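Local coordinates for protein dihydrophenazinedicarboxylate synthase (Burkholderia, PDB 4HMW) that catalyses FMN-dependent, oxygen-consuming oxidations in the terminal steps of core phenazine biosynthesis, releasing hydrogen peroxide, at residues Y178-A190 / R197-K209. Numbering follows the deposited sequence.
Sequences YRLEPHEMEFWAA and RRLRYERDGNDWK. With FMN (flavin mononucleotide), chain C.
E186, with CG trans to the backbone N (chi1 -177°), carries its carboxylate across on an extended chain to R198, which sets CG beside its own N (chi1 -60°) and bends at chi3 to present its NE and NH2 edge. R198 NE donates to E186 OE2 at 2.8 Å and R198 NH2 to E186 OE1 at 2.8 Å, on their syn sides. Arginine suits the place because NH2 has a second hydrogen, which reaches FMN O2P at 2.9 Å; the paired bonds would hold the guanidinium toward the phosphate, with NH1 bound by Q214 O and S146 OG of the second subunit. W188 lays its broad indole against R198 CG and the flavin methyl C8M. Farther along, E184 OE2 forms a salt bridge with R87 of the second subunit, while OE1 and R200 NE share a water. The other face is mainly apolar: M185, L199 and the oblique rings of F187 and Y201, bulky enough to pack on helix 30-43. Beside W188, R197 curls its long chain back to the A189 and A190 carbonyls. Backbone bonds such as F187 N to L199 O (2.8 Å) make this an antiparallel hairpin, contributing W188 and R198 to an FMN site shared between subunits, characteristic of the pyridoxamine 5'-phosphate oxidase family.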
loop_
_atom_site.group_PDB
_atom_site.type_symbol
_atom_site.label_atom_id
_atom_site.label_comp_id
_atom_site.label_asym_id
_atom_site.label_seq_id
_atom_site.Cartn_x
_atom_site.Cartn_y
_atom_site.Cartn_z
ATOM N N TYR B 178 -0.634 3.214 17.984
ATOM C CA TYR B 178 -0.075 1.864 17.841
ATOM C C TYR B 178 1.382 1.995 17.439
ATOM O O TYR B 178 1.754 2.967 16.806
ATOM C CB TYR B 178 -0.781 1.067 16.713
ATOM C CG TYR B 178 -2.208 0.709 17.041
ATOM C CD1 TYR B 178 -2.524 -0.450 17.711
ATOM C CD2 TYR B 178 -3.233 1.539 16.661
ATOM C CE1 TYR B 178 -3.831 -0.749 18.000
ATOM C CE2 TYR B 178 -4.516 1.260 16.950
ATOM C CZ TYR B 178 -4.825 0.121 17.608
ATOM O OH TYR B 178 -6.157 -0.124 17.875
ATOM N N ARG B 179 2.191 1.020 17.817
ATOM C CA ARG B 179 3.513 0.851 17.237
ATOM C C ARG B 179 3.528 -0.384 16.341
ATOM O O ARG B 179 3.247 -1.488 16.783
ATOM C CB ARG B 179 4.570 0.734 18.341
ATOM C CG ARG B 179 6.035 0.711 17.778
ATOM C CD ARG B 179 7.054 0.426 18.866
ATOM N NE ARG B 179 6.995 1.415 19.936
ATOM C CZ ARG B 179 6.378 1.272 21.114
ATOM N NH1 ARG B 179 6.412 2.283 21.966
ATOM N NH2 ARG B 179 5.758 0.146 21.473
ATOM N N LEU B 180 3.861 -0.188 15.061
ATOM C CA LEU B 180 4.052 -1.287 14.166
ATOM C C LEU B 180 5.461 -1.782 14.367
ATOM O O LEU B 180 6.401 -1.125 13.970
ATOM C CB LEU B 180 3.779 -0.860 12.725
ATOM C CG LEU B 180 3.976 -1.913 11.629
ATOM C CD1 LEU B 180 3.119 -3.130 11.888
ATOM C CD2 LEU B 180 3.693 -1.328 10.240
ATOM N N GLU B 181 5.593 -2.931 15.013
ATOM C CA GLU B 181 6.888 -3.517 15.334
ATOM C C GLU B 181 7.202 -4.623 14.334
ATOM O O GLU B 181 6.462 -5.624 14.230
ATOM C CB GLU B 181 6.896 -4.086 16.765
ATOM C CG GLU B 181 6.511 -3.074 17.807
ATOM C CD GLU B 181 6.755 -3.547 19.228
ATOM O OE1 GLU B 181 6.915 -4.778 19.458
ATOM O OE2 GLU B 181 6.761 -2.673 20.128
ATOM N N PRO B 182 8.278 -4.450 13.568
ATOM C CA PRO B 182 8.491 -5.386 12.468
ATOM C C PRO B 182 9.062 -6.716 12.915
ATOM O O PRO B 182 9.882 -6.739 13.843
ATOM C CB PRO B 182 9.520 -4.656 11.586
ATOM C CG PRO B 182 10.242 -3.749 12.524
ATOM C CD PRO B 182 9.216 -3.314 13.527
ATOM N N HIS B 183 8.644 -7.799 12.254
ATOM C CA HIS B 183 9.420 -9.050 12.258
ATOM C C HIS B 183 10.080 -9.294 10.905
ATOM O O HIS B 183 10.840 -10.258 10.751
ATOM C CB HIS B 183 8.544 -10.261 12.614
ATOM C CG HIS B 183 7.460 -10.530 11.631
ATOM N ND1 HIS B 183 6.168 -10.113 11.835
ATOM C CD2 HIS B 183 7.471 -11.159 10.428
ATOM C CE1 HIS B 183 5.428 -10.461 10.794
ATOM N NE2 HIS B 183 6.196 -11.093 9.926
ATOM N N GLU B 184 9.771 -8.441 9.923
ATOM C CA GLU B 184 10.335 -8.600 8.582
ATOM C C GLU B 184 10.300 -7.241 7.920
ATOM O O GLU B 184 9.318 -6.535 8.040
ATOM C CB GLU B 184 9.541 -9.622 7.745
ATOM C CG GLU B 184 10.100 -9.813 6.338
ATOM C CD GLU B 184 9.294 -10.814 5.500
ATOM O OE1 GLU B 184 9.745 -11.141 4.380
ATOM O OE2 GLU B 184 8.219 -11.300 5.954
ATOM N N MET B 185 11.382 -6.857 7.248
ATOM C CA MET B 185 11.389 -5.671 6.393
ATOM C C MET B 185 12.099 -5.935 5.086
ATOM O O MET B 185 13.010 -6.708 5.036
ATOM C CB MET B 185 12.088 -4.510 7.088
ATOM C CG MET B 185 11.319 -4.058 8.280
ATOM S SD MET B 185 11.961 -2.628 9.118
ATOM C CE MET B 185 12.210 -1.502 7.832
ATOM N N GLU B 186 11.662 -5.285 4.018
ATOM C CA GLU B 186 12.419 -5.329 2.776
ATOM C C GLU B 186 12.656 -3.943 2.292
ATOM O O GLU B 186 11.749 -3.060 2.351
ATOM C CB GLU B 186 11.712 -6.087 1.629
ATOM C CG GLU B 186 12.659 -6.139 0.372
ATOM C CD GLU B 186 12.030 -6.548 -0.979
ATOM O OE1 GLU B 186 10.952 -7.224 -1.007
ATOM O OE2 GLU B 186 12.655 -6.210 -2.030
ATOM N N PHE B 187 13.878 -3.746 1.809
ATOM C CA PHE B 187 14.307 -2.490 1.213
ATOM C C PHE B 187 14.556 -2.770 -0.251
ATOM O O PHE B 187 15.328 -3.667 -0.588
ATOM C CB PHE B 187 15.575 -2.042 1.898
ATOM C CG PHE B 187 15.365 -1.648 3.337
ATOM C CD1 PHE B 187 15.355 -2.624 4.321
ATOM C CD2 PHE B 187 15.182 -0.333 3.701
ATOM C CE1 PHE B 187 15.134 -2.311 5.623
ATOM C CE2 PHE B 187 14.984 -0.005 5.031
ATOM C CZ PHE B 187 14.958 -1.009 5.997
ATOM N N TRP B 188 13.899 -2.014 -1.119
ATOM C CA TRP B 188 13.983 -2.202 -2.583
ATOM C C TRP B 188 14.383 -0.910 -3.273
ATOM O O TRP B 188 13.806 0.129 -3.004
ATOM C CB TRP B 188 12.611 -2.618 -3.076
ATOM C CG TRP B 188 12.429 -2.970 -4.546
ATOM C CD1 TRP B 188 12.367 -4.219 -5.068
ATOM C CD2 TRP B 188 12.239 -2.076 -5.650
ATOM N NE1 TRP B 188 12.133 -4.184 -6.413
ATOM C CE2 TRP B 188 12.019 -2.883 -6.804
ATOM C CE3 TRP B 188 12.158 -0.692 -5.776
ATOM C CZ2 TRP B 188 11.793 -2.344 -8.061
ATOM C CZ3 TRP B 188 11.906 -0.162 -7.032
ATOM C CH2 TRP B 188 11.727 -0.985 -8.153
ATOM N N ALA B 189 15.369 -0.970 -4.168
ATOM C CA ALA B 189 15.804 0.226 -4.876
ATOM C C ALA B 189 16.005 -0.110 -6.339
ATOM O O ALA B 189 16.779 -0.980 -6.687
ATOM C CB ALA B 189 17.063 0.777 -4.283
ATOM N N ALA B 190 15.316 0.624 -7.190
ATOM C CA ALA B 190 15.321 0.376 -8.631
ATOM C C ALA B 190 16.715 0.590 -9.218
ATOM O O ALA B 190 17.488 1.464 -8.776
ATOM C CB ALA B 190 14.337 1.314 -9.324
ATOM N N ARG B 197 17.910 -3.703 -6.485
ATOM C CA ARG B 197 18.532 -4.054 -5.212
ATOM C C ARG B 197 17.440 -4.394 -4.234
ATOM O O ARG B 197 16.587 -3.560 -3.964
ATOM C CB ARG B 197 19.324 -2.864 -4.641
ATOM C CG ARG B 197 20.666 -2.635 -5.245
ATOM C CD ARG B 197 20.655 -1.981 -6.613
ATOM N NE ARG B 197 19.921 -0.716 -6.744
ATOM C CZ ARG B 197 20.389 0.497 -6.467
ATOM N NH1 ARG B 197 21.583 0.678 -5.929
ATOM N NH2 ARG B 197 19.618 1.534 -6.710
ATOM N N ARG B 198 17.487 -5.605 -3.693
ATOM C CA ARG B 198 16.459 -6.101 -2.770
ATOM C C ARG B 198 17.132 -6.681 -1.559
ATOM O O ARG B 198 17.867 -7.640 -1.664
ATOM C CB ARG B 198 15.615 -7.191 -3.420
ATOM C CG ARG B 198 14.852 -6.752 -4.689
ATOM C CD ARG B 198 13.888 -7.842 -5.106
ATOM N NE ARG B 198 12.850 -8.042 -4.098
ATOM C CZ ARG B 198 11.926 -9.012 -4.126
ATOM N NH1 ARG B 198 11.917 -9.902 -5.106
ATOM N NH2 ARG B 198 11.016 -9.078 -3.147
ATOM N N LEU B 199 16.896 -6.068 -0.400
ATOM C CA LEU B 199 17.488 -6.507 0.851
ATOM C C LEU B 199 16.380 -6.830 1.818
ATOM O O LEU B 199 15.595 -5.955 2.223
ATOM C CB LEU B 199 18.364 -5.377 1.434
ATOM C CG LEU B 199 19.049 -5.694 2.768
ATOM C CD1 LEU B 199 20.112 -6.786 2.629
ATOM C CD2 LEU B 199 19.676 -4.408 3.321
ATOM N N ARG B 200 16.323 -8.087 2.210
ATOM C CA ARG B 200 15.332 -8.573 3.162
ATOM C C ARG B 200 15.935 -8.798 4.542
ATOM O O ARG B 200 16.987 -9.405 4.662
ATOM C CB ARG B 200 14.708 -9.883 2.655
ATOM C CG ARG B 200 13.865 -10.586 3.710
ATOM C CD ARG B 200 13.365 -11.953 3.270
ATOM N NE ARG B 200 12.431 -11.929 2.169
ATOM C CZ ARG B 200 12.185 -12.983 1.376
ATOM N NH1 ARG B 200 12.859 -14.128 1.539
ATOM N NH2 ARG B 200 11.290 -12.890 0.388
ATOM N N TYR B 201 15.278 -8.239 5.556
ATOM C CA TYR B 201 15.562 -8.514 6.966
ATOM C C TYR B 201 14.474 -9.394 7.560
ATOM O O TYR B 201 13.290 -9.095 7.417
ATOM C CB TYR B 201 15.538 -7.255 7.801
ATOM C CG TYR B 201 16.772 -6.372 7.737
ATOM C CD1 TYR B 201 16.984 -5.514 6.657
ATOM C CD2 TYR B 201 17.715 -6.375 8.767
ATOM C CE1 TYR B 201 18.091 -4.683 6.612
ATOM C CE2 TYR B 201 18.835 -5.562 8.722
ATOM C CZ TYR B 201 19.010 -4.711 7.634
ATOM O OH TYR B 201 20.076 -3.865 7.567
ATOM N N GLU B 202 14.868 -10.448 8.261
ATOM C CA GLU B 202 13.897 -11.292 8.968
ATOM C C GLU B 202 14.347 -11.491 10.400
ATOM O O GLU B 202 15.516 -11.749 10.639
ATOM C CB GLU B 202 13.776 -12.678 8.325
ATOM C CG GLU B 202 13.124 -12.734 6.963
ATOM C CD GLU B 202 13.269 -14.117 6.281
ATOM O OE1 GLU B 202 14.400 -14.455 5.847
ATOM O OE2 GLU B 202 12.256 -14.877 6.205
ATOM N N ARG B 203 13.412 -11.435 11.345
ATOM C CA ARG B 203 13.783 -11.594 12.741
ATOM C C ARG B 203 14.234 -13.011 12.968
ATOM O O ARG B 203 13.653 -13.941 12.439
ATOM C CB ARG B 203 12.643 -11.215 13.707
ATOM C CG ARG B 203 13.161 -10.835 15.087
ATOM C CD ARG B 203 12.012 -10.485 16.025
ATOM N NE ARG B 203 12.312 -10.747 17.437
ATOM C CZ ARG B 203 11.575 -10.306 18.456
ATOM N NH1 ARG B 203 11.924 -10.586 19.704
ATOM N NH2 ARG B 203 10.491 -9.566 18.236
ATOM N N ASP B 204 15.280 -13.139 13.773
ATOM C CA ASP B 204 15.903 -14.414 14.083
ATOM C C ASP B 204 16.257 -14.427 15.579
ATOM O O ASP B 204 17.405 -14.223 15.975
ATOM C CB ASP B 204 17.146 -14.584 13.202
ATOM C CG ASP B 204 17.902 -15.849 13.500
ATOM O OD1 ASP B 204 17.297 -16.776 14.089
ATOM O OD2 ASP B 204 19.108 -15.902 13.154
ATOM N N GLY B 205 15.251 -14.641 16.416
ATOM C CA GLY B 205 15.434 -14.515 17.845
ATOM C C GLY B 205 15.654 -13.057 18.197
ATOM O O GLY B 205 14.879 -12.171 17.792
ATOM N N ASN B 206 16.736 -12.802 18.921
ATOM C CA ASN B 206 17.072 -11.456 19.350
ATOM C C ASN B 206 17.834 -10.721 18.272
ATOM O O ASN B 206 18.182 -9.557 18.444
ATOM C CB ASN B 206 17.926 -11.488 20.631
ATOM C CG ASN B 206 17.115 -11.820 21.871
ATOM O OD1 ASN B 206 15.895 -11.651 21.908
ATOM N ND2 ASN B 206 17.796 -12.285 22.901
ATOM N N ASP B 207 18.091 -11.403 17.159
ATOM C CA ASP B 207 18.896 -10.826 16.099
ATOM C C ASP B 207 18.120 -10.786 14.798
ATOM O O ASP B 207 16.951 -11.173 14.737
ATOM C CB ASP B 207 20.177 -11.637 15.929
ATOM C CG ASP B 207 20.979 -11.747 17.227
ATOM O OD1 ASP B 207 21.340 -10.685 17.806
ATOM O OD2 ASP B 207 21.229 -12.894 17.682
ATOM N N TRP B 208 18.774 -10.290 13.761
ATOM C CA TRP B 208 18.166 -10.227 12.437
ATOM C C TRP B 208 19.032 -10.980 11.444
ATOM O O TRP B 208 20.246 -10.997 11.578
ATOM C CB TRP B 208 18.004 -8.786 11.957
ATOM C CG TRP B 208 17.007 -7.988 12.735
ATOM C CD1 TRP B 208 17.224 -7.296 13.899
ATOM C CD2 TRP B 208 15.621 -7.806 12.412
ATOM N NE1 TRP B 208 16.064 -6.698 14.301
ATOM C CE2 TRP B 208 15.062 -6.995 13.414
ATOM C CE3 TRP B 208 14.801 -8.244 11.361
ATOM C CZ2 TRP B 208 13.728 -6.591 13.390
ATOM C CZ3 TRP B 208 13.483 -7.850 11.334
ATOM C CH2 TRP B 208 12.953 -7.036 12.351
ATOM N N LYS B 209 18.386 -11.625 10.484
ATOM C CA LYS B 209 19.040 -12.267 9.333
ATOM C C LYS B 209 18.731 -11.477 8.058
ATOM O O LYS B 209 17.596 -11.069 7.840
ATOM C CB LYS B 209 18.481 -13.669 9.213
ATOM C CG LYS B 209 18.905 -14.492 8.036
ATOM C CD LYS B 209 18.170 -15.846 8.110
ATOM C CE LYS B 209 16.640 -15.688 7.887
ATOM N NZ LYS B 209 15.771 -16.610 8.683
HETATM N N1 FMN C . 6.523 -6.946 -9.683
HETATM C C2 FMN C . 5.766 -7.820 -10.413
HETATM O O2 FMN C . 5.881 -9.021 -10.251
HETATM N N3 FMN C . 4.834 -7.343 -11.296
HETATM C C4 FMN C . 4.696 -5.993 -11.505
HETATM O O4 FMN C . 3.840 -5.599 -12.322
HETATM C C4A FMN C . 5.482 -5.099 -10.787
HETATM N N5 FMN C . 5.382 -3.736 -11.007
HETATM C C5A FMN C . 6.166 -2.876 -10.233
HETATM C C6 FMN C . 6.043 -1.517 -10.426
HETATM C C7 FMN C . 6.779 -0.634 -9.662
HETATM C C7M FMN C . 6.610 0.824 -9.909
HETATM C C8 FMN C . 7.682 -1.115 -8.720
HETATM C C8M FMN C . 8.475 -0.180 -7.869
HETATM C C9 FMN C . 7.807 -2.476 -8.522
HETATM C C9A FMN C . 7.083 -3.367 -9.307
HETATM N N10 FMN C . 7.206 -4.771 -9.143
HETATM C C10 FMN C . 6.406 -5.603 -9.885
HETATM C "C1'" FMN C . 8.144 -5.415 -8.185
HETATM C "C2'" FMN C . 7.457 -5.714 -6.851
HETATM O "O2'" FMN C . 7.275 -4.522 -6.072
HETATM C "C3'" FMN C . 8.232 -6.732 -6.013
HETATM O "O3'" FMN C . 9.536 -6.229 -5.810
HETATM C "C4'" FMN C . 8.254 -8.121 -6.679
HETATM O "O4'" FMN C . 7.063 -8.309 -7.421
HETATM C "C5'" FMN C . 8.514 -9.227 -5.668
HETATM O "O5'" FMN C . 7.561 -9.173 -4.628
HETATM P P FMN C . 7.376 -10.389 -3.609
HETATM O O1P FMN C . 6.665 -11.512 -4.340
HETATM O O2P FMN C . 8.774 -10.839 -3.159
HETATM O O3P FMN C . 6.514 -9.853 -2.518
HETATM O O HOH W 1 9.281 -8.511 16.068
HETATM O O HOH W 2 10.859 -9.654 2.129
HETATM O O HOH W 3 10.331 -14.013 4.244
#